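PDB 6G44: putative major capsid protein from Cafeteriavirus-dependent mavirus, which probably builds the capsid shell of this virophage, as trimers of a double jelly-roll subunit. Local coordinates for residues C[98-112]-C[200-212]. Residues are numbered along the deposited sequence; the frame is centred on the assembly and turned at random.
Sequences LKSFPVNRSIPVAVI and FVVDEALVANPTQ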
loop_
_atom_site.group_PDB
_atom_site.type_symbol
_atom_site.label_atom_id
_atom_site.label_comp_id
_atom_site.label_asym_id
_atom_site.label_seq_id
_atom_site.Cartn_x
_atom_site.Cartn_y
_atom_site.Cartn_z
ATOM N N LEU C 98 7.240 11.991 -18.666
ATOM C CA LEU C 98 8.417 11.213 -18.980
ATOM C C LEU C 98 8.127 9.716 -18.998
ATOM O O LEU C 98 7.205 9.248 -18.306
ATOM C CB LEU C 98 9.554 11.527 -17.997
ATOM C CG LEU C 98 10.001 12.982 -17.919
ATOM C CD1 LEU C 98 11.037 13.192 -16.836
ATOM C CD2 LEU C 98 10.532 13.494 -19.251
ATOM N N LYS C 99 8.909 8.982 -19.783
ATOM C CA LYS C 99 8.866 7.517 -19.776
ATOM C C LYS C 99 9.396 6.991 -18.449
ATOM O O LYS C 99 10.028 7.738 -17.692
ATOM C CB LYS C 99 9.617 6.947 -20.986
ATOM C CG LYS C 99 8.924 7.299 -22.302
ATOM C CD LYS C 99 9.548 6.593 -23.481
ATOM C CE LYS C 99 8.820 6.909 -24.773
ATOM N NZ LYS C 99 9.395 6.137 -25.893
ATOM N N SER C 100 9.097 5.725 -18.139
ATOM C CA SER C 100 9.562 5.079 -16.908
ATOM C C SER C 100 11.095 5.042 -16.846
ATOM O O SER C 100 11.726 4.596 -17.791
ATOM C CB SER C 100 8.995 3.652 -16.845
ATOM O OG SER C 100 7.571 3.674 -16.965
ATOM N N PHE C 101 11.675 5.468 -15.740
ATOM C CA PHE C 101 13.140 5.398 -15.521
ATOM C C PHE C 101 13.902 6.078 -16.667
ATOM O O PHE C 101 14.723 5.447 -17.339
ATOM C CB PHE C 101 13.622 3.958 -15.276
ATOM C CG PHE C 101 12.787 3.251 -14.247
ATOM C CD1 PHE C 101 13.037 3.480 -12.924
ATOM C CD2 PHE C 101 11.704 2.467 -14.610
ATOM C CE1 PHE C 101 12.246 2.933 -11.946
ATOM C CE2 PHE C 101 10.881 1.920 -13.625
ATOM C CZ PHE C 101 11.154 2.160 -12.295
ATOM N N PRO C 102 13.596 7.355 -16.879
ATOM C CA PRO C 102 14.121 8.009 -18.110
ATOM C C PRO C 102 15.629 8.167 -18.149
ATOM O O PRO C 102 16.200 8.225 -19.249
ATOM C CB PRO C 102 13.424 9.364 -18.109
ATOM C CG PRO C 102 13.152 9.630 -16.659
ATOM C CD PRO C 102 12.788 8.289 -16.075
ATOM N N VAL C 103 16.280 8.238 -17.001
ATOM C CA VAL C 103 17.747 8.311 -16.980
ATOM C C VAL C 103 18.328 6.985 -17.387
ATOM O O VAL C 103 19.149 6.925 -18.307
ATOM C CB VAL C 103 18.302 8.811 -15.643
ATOM C CG1 VAL C 103 19.826 8.668 -15.554
ATOM C CG2 VAL C 103 17.852 10.242 -15.406
ATOM N N ASN C 104 17.941 5.891 -16.740
ATOM C CA ASN C 104 18.530 4.593 -17.102
ATOM C C ASN C 104 18.108 4.117 -18.505
ATOM O O ASN C 104 18.900 3.447 -19.190
ATOM C CB ASN C 104 18.275 3.552 -16.004
ATOM C CG ASN C 104 19.114 3.820 -14.789
ATOM O OD1 ASN C 104 20.299 3.502 -14.772
ATOM N ND2 ASN C 104 18.495 4.397 -13.733
ATOM N N ARG C 105 16.914 4.498 -18.955
ATOM C CA ARG C 105 16.488 4.220 -20.338
ATOM C C ARG C 105 17.406 4.846 -21.376
ATOM O O ARG C 105 17.482 4.354 -22.505
ATOM C CB ARG C 105 15.083 4.747 -20.611
ATOM C CG ARG C 105 13.957 3.837 -20.176
ATOM C CD ARG C 105 12.593 4.369 -20.637
ATOM N NE ARG C 105 12.502 4.664 -22.064
ATOM C CZ ARG C 105 12.104 3.810 -23.021
ATOM N NH1 ARG C 105 12.042 4.221 -24.302
ATOM N NH2 ARG C 105 11.773 2.554 -22.723
ATOM N N SER C 106 18.055 5.932 -20.978
ATOM C CA SER C 106 18.911 6.734 -21.872
ATOM C C SER C 106 20.368 6.274 -21.866
ATOM O O SER C 106 21.205 6.958 -22.478
ATOM C CB SER C 106 18.831 8.190 -21.453
ATOM O OG SER C 106 17.530 8.711 -21.672
ATOM N N ILE C 107 20.717 5.177 -21.198
ATOM C CA ILE C 107 22.113 4.757 -21.100
ATOM C C ILE C 107 22.236 3.298 -21.528
ATOM O O ILE C 107 22.049 2.382 -20.736
ATOM C CB ILE C 107 22.688 4.961 -19.683
ATOM C CG1 ILE C 107 22.524 6.386 -19.171
ATOM C CG2 ILE C 107 24.149 4.517 -19.652
ATOM C CD1 ILE C 107 22.685 6.537 -17.660
ATOM N N PRO C 108 22.580 3.057 -22.800
ATOM C CA PRO C 108 22.692 1.673 -23.241
ATOM C C PRO C 108 23.855 0.880 -22.660
ATOM O O PRO C 108 23.743 -0.333 -22.490
ATOM C CB PRO C 108 22.831 1.780 -24.759
ATOM C CG PRO C 108 22.467 3.138 -25.118
ATOM C CD PRO C 108 22.544 4.011 -23.915
ATOM N N VAL C 109 24.951 1.573 -22.363
ATOM C CA VAL C 109 26.122 0.940 -21.793
ATOM C C VAL C 109 26.811 1.945 -20.864
ATOM O O VAL C 109 26.825 3.160 -21.126
ATOM C CB VAL C 109 27.061 0.375 -22.892
ATOM C CG1 VAL C 109 27.451 1.449 -23.899
ATOM C CG2 VAL C 109 28.287 -0.271 -22.263
ATOM N N ALA C 110 27.303 1.415 -19.750
ATOM C CA ALA C 110 28.060 2.170 -18.771
ATOM C C ALA C 110 29.288 1.373 -18.377
ATOM O O ALA C 110 29.259 0.128 -18.302
ATOM C CB ALA C 110 27.184 2.456 -17.559
ATOM N N VAL C 111 30.381 2.099 -18.140
ATOM C CA VAL C 111 31.586 1.520 -17.593
ATOM C C VAL C 111 31.951 2.281 -16.331
ATOM O O VAL C 111 32.088 3.501 -16.349
ATOM C CB VAL C 111 32.770 1.550 -18.585
ATOM C CG1 VAL C 111 33.997 0.931 -17.947
ATOM C CG2 VAL C 111 32.393 0.817 -19.863
ATOM N N ILE C 112 32.068 1.556 -15.225
ATOM C CA ILE C 112 32.533 2.133 -13.974
ATOM C C ILE C 112 33.926 1.584 -13.668
ATOM O O ILE C 112 34.157 0.389 -13.789
ATOM C CB ILE C 112 31.532 1.875 -12.821
ATOM C CG1 ILE C 112 30.203 2.571 -13.149
ATOM C CG2 ILE C 112 32.116 2.377 -11.489
ATOM C CD1 ILE C 112 29.097 2.383 -12.111
ATOM N N PHE C 200 12.907 20.271 -17.705
ATOM C CA PHE C 200 12.836 19.115 -16.778
ATOM C C PHE C 200 14.111 19.017 -15.946
ATOM O O PHE C 200 15.213 19.325 -16.432
ATOM C CB PHE C 200 12.733 17.807 -17.549
ATOM C CG PHE C 200 11.452 17.609 -18.306
ATOM C CD1 PHE C 200 10.382 16.982 -17.709
ATOM C CD2 PHE C 200 11.329 18.006 -19.632
ATOM C CE1 PHE C 200 9.231 16.758 -18.400
ATOM C CE2 PHE C 200 10.157 17.812 -20.329
ATOM C CZ PHE C 200 9.102 17.154 -19.720
ATOM N N VAL C 201 13.981 18.522 -14.717
ATOM C CA VAL C 201 15.109 18.119 -13.877
ATOM C C VAL C 201 14.742 16.759 -13.292
ATOM O O VAL C 201 13.661 16.636 -12.683
ATOM C CB VAL C 201 15.405 19.085 -12.736
ATOM C CG1 VAL C 201 16.625 18.642 -11.970
ATOM C CG2 VAL C 201 15.625 20.492 -13.245
ATOM N N VAL C 202 15.596 15.777 -13.460
ATOM C CA VAL C 202 15.369 14.407 -12.908
ATOM C C VAL C 202 16.626 13.943 -12.200
ATOM O O VAL C 202 17.724 14.017 -12.790
ATOM C CB VAL C 202 15.022 13.396 -14.016
ATOM C CG1 VAL C 202 14.933 11.970 -13.474
ATOM C CG2 VAL C 202 13.734 13.814 -14.703
ATOM N N ASP C 203 16.482 13.425 -10.976
ATOM C CA ASP C 203 17.590 12.896 -10.148
ATOM C C ASP C 203 17.265 11.411 -9.925
ATOM O O ASP C 203 16.366 11.101 -9.124
ATOM C CB ASP C 203 17.657 13.688 -8.826
ATOM C CG ASP C 203 18.778 13.267 -7.886
ATOM O OD1 ASP C 203 19.254 12.129 -7.974
ATOM O OD2 ASP C 203 19.177 14.102 -7.001
ATOM N N GLU C 204 17.981 10.522 -10.597
ATOM C CA GLU C 204 17.678 9.078 -10.648
ATOM C C GLU C 204 18.938 8.261 -10.306
ATOM O O GLU C 204 20.048 8.596 -10.745
ATOM C CB GLU C 204 17.170 8.743 -12.058
ATOM C CG GLU C 204 16.792 7.291 -12.305
ATOM C CD GLU C 204 16.006 7.087 -13.591
ATOM O OE1 GLU C 204 15.124 7.929 -13.891
ATOM O OE2 GLU C 204 16.277 6.082 -14.300
ATOM N N ALA C 205 18.804 7.211 -9.492
ATOM C CA ALA C 205 19.913 6.332 -9.177
ATOM C C ALA C 205 20.427 5.655 -10.445
ATOM O O ALA C 205 19.621 5.182 -11.267
ATOM C CB ALA C 205 19.485 5.283 -8.164
ATOM N N LEU C 206 21.749 5.593 -10.611
ATOM C CA LEU C 206 22.328 4.843 -11.724
ATOM C C LEU C 206 22.250 3.346 -11.476
ATOM O O LEU C 206 22.728 2.891 -10.431
ATOM C CB LEU C 206 23.794 5.238 -11.896
ATOM C CG LEU C 206 24.570 4.534 -13.008
ATOM C CD1 LEU C 206 23.946 4.693 -14.375
ATOM C CD2 LEU C 206 26.009 5.060 -13.019
ATOM N N VAL C 207 21.701 2.586 -12.445
ATOM C CA VAL C 207 21.615 1.131 -12.384
ATOM C C VAL C 207 22.729 0.550 -13.243
ATOM O O VAL C 207 22.573 0.325 -14.451
ATOM C CB VAL C 207 20.226 0.663 -12.855
ATOM C CG1 VAL C 207 20.097 -0.849 -12.874
ATOM C CG2 VAL C 207 19.171 1.290 -11.952
ATOM N N ALA C 208 23.886 0.370 -12.617
ATOM C CA ALA C 208 25.104 -0.092 -13.329
ATOM C C ALA C 208 26.026 -0.747 -12.343
ATOM O O ALA C 208 26.352 -0.133 -11.337
ATOM C CB ALA C 208 25.794 1.075 -14.013
ATOM N N ASN C 209 26.481 -1.963 -12.622
ATOM C CA ASN C 209 27.399 -2.631 -11.678
ATOM C C ASN C 209 28.627 -1.729 -11.369
ATOM O O ASN C 209 29.163 -1.117 -12.303
ATOM C CB ASN C 209 27.878 -3.961 -12.246
ATOM C CG ASN C 209 26.754 -4.984 -12.425
ATOM O OD1 ASN C 209 25.726 -4.686 -13.050
ATOM N ND2 ASN C 209 26.953 -6.185 -11.902
ATOM N N PRO C 210 29.055 -1.595 -10.109
ATOM C CA PRO C 210 28.599 -2.305 -8.906
ATOM C C PRO C 210 27.650 -1.496 -8.011
ATOM O O PRO C 210 27.582 -1.769 -6.796
ATOM C CB PRO C 210 29.917 -2.537 -8.175
ATOM C CG PRO C 210 30.641 -1.243 -8.431
ATOM C CD PRO C 210 30.281 -0.821 -9.825
ATOM N N THR C 211 26.896 -0.551 -8.563
ATOM C CA THR C 211 26.060 0.303 -7.712
ATOM C C THR C 211 25.023 -0.526 -6.984
ATOM O O THR C 211 24.555 -1.562 -7.443
ATOM C CB THR C 211 25.350 1.455 -8.450
ATOM O OG1 THR C 211 24.320 0.936 -9.292
ATOM C CG2 THR C 211 26.329 2.340 -9.235
ATOM N N GLN C 212 24.662 -0.023 -5.822
ATOM C CA GLN C 212 23.756 -0.722 -4.894
ATOM C C GLN C 212 22.309 -0.253 -5.081
ATOM O O GLN C 212 21.619 0.157 -4.133
ATOM C CB GLN C 212 24.280 -0.552 -3.490
ATOM C CG GLN C 212 25.673 -1.143 -3.309
ATOM C CD GLN C 212 25.669 -2.634 -3.467
ATOM O OE1 GLN C 212 25.178 -3.340 -2.566
ATOM N NE2 GLN C 212 26.197 -3.149 -4.592
#
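Glu204, Ile112 and Asn104 have the most surface buried where residues 98-112 lie against residues 200-212. The carboxylate of Glu204 meets the first turn of the short, weakly bonded helix 102-105: Asn104 N donates to Glu204 OE2 at 3.0 Å, approaching from above the carboxylate plane (49° out of it), and Val103 N makes a weak bond to Glu204 OE1. With CG anti to the backbone N (chi1 -180°), the extended chain carries the carboxylate from the strand, past the Val103 side chain, to these amides, an approach consistent with stabilisation of its negative charge. Asn104 ND2 also donates to the anti lone pair of Glu204 OE2 at 2.8 Å, in a more bent bond (143°); Ser143 OG, outside both segments, hydrogen-bonds Glu204 OE1.

The amide of Asn104 is fixed at both ends. ND2 also reaches Ala205 O at 2.8 Å, nearly in the amide plane, while OD1 accepts from Val207 N at 2.9 Å, so one side chain ties down the backbone just where strand 195-205 gives way to loop.

Apolar contacts flank this polar centre. Leu98 CD2 makes a CH-pi contact over one face of the Phe200 ring, displaced toward the rim, and Leu98 CD1 presses tightly on Val202 CG2 (3.5 Å). On the other flank, Ile112 CD1 rests against the backbone, 3.5 Å from Asn209 O. The same methyl reaches Thr211 CG2 and Ala208 CB, each at 4.0 Å, and Ile112 CG2 meets Pro210 CD, the proline following a cis peptide.

The arrangement joins the 98-112 connection, with helix 102-105 and the start of strand 110-114, to the end of strand 195-205 and the following loop, probably within the N-terminal jelly roll of this double jelly-roll capsid protein.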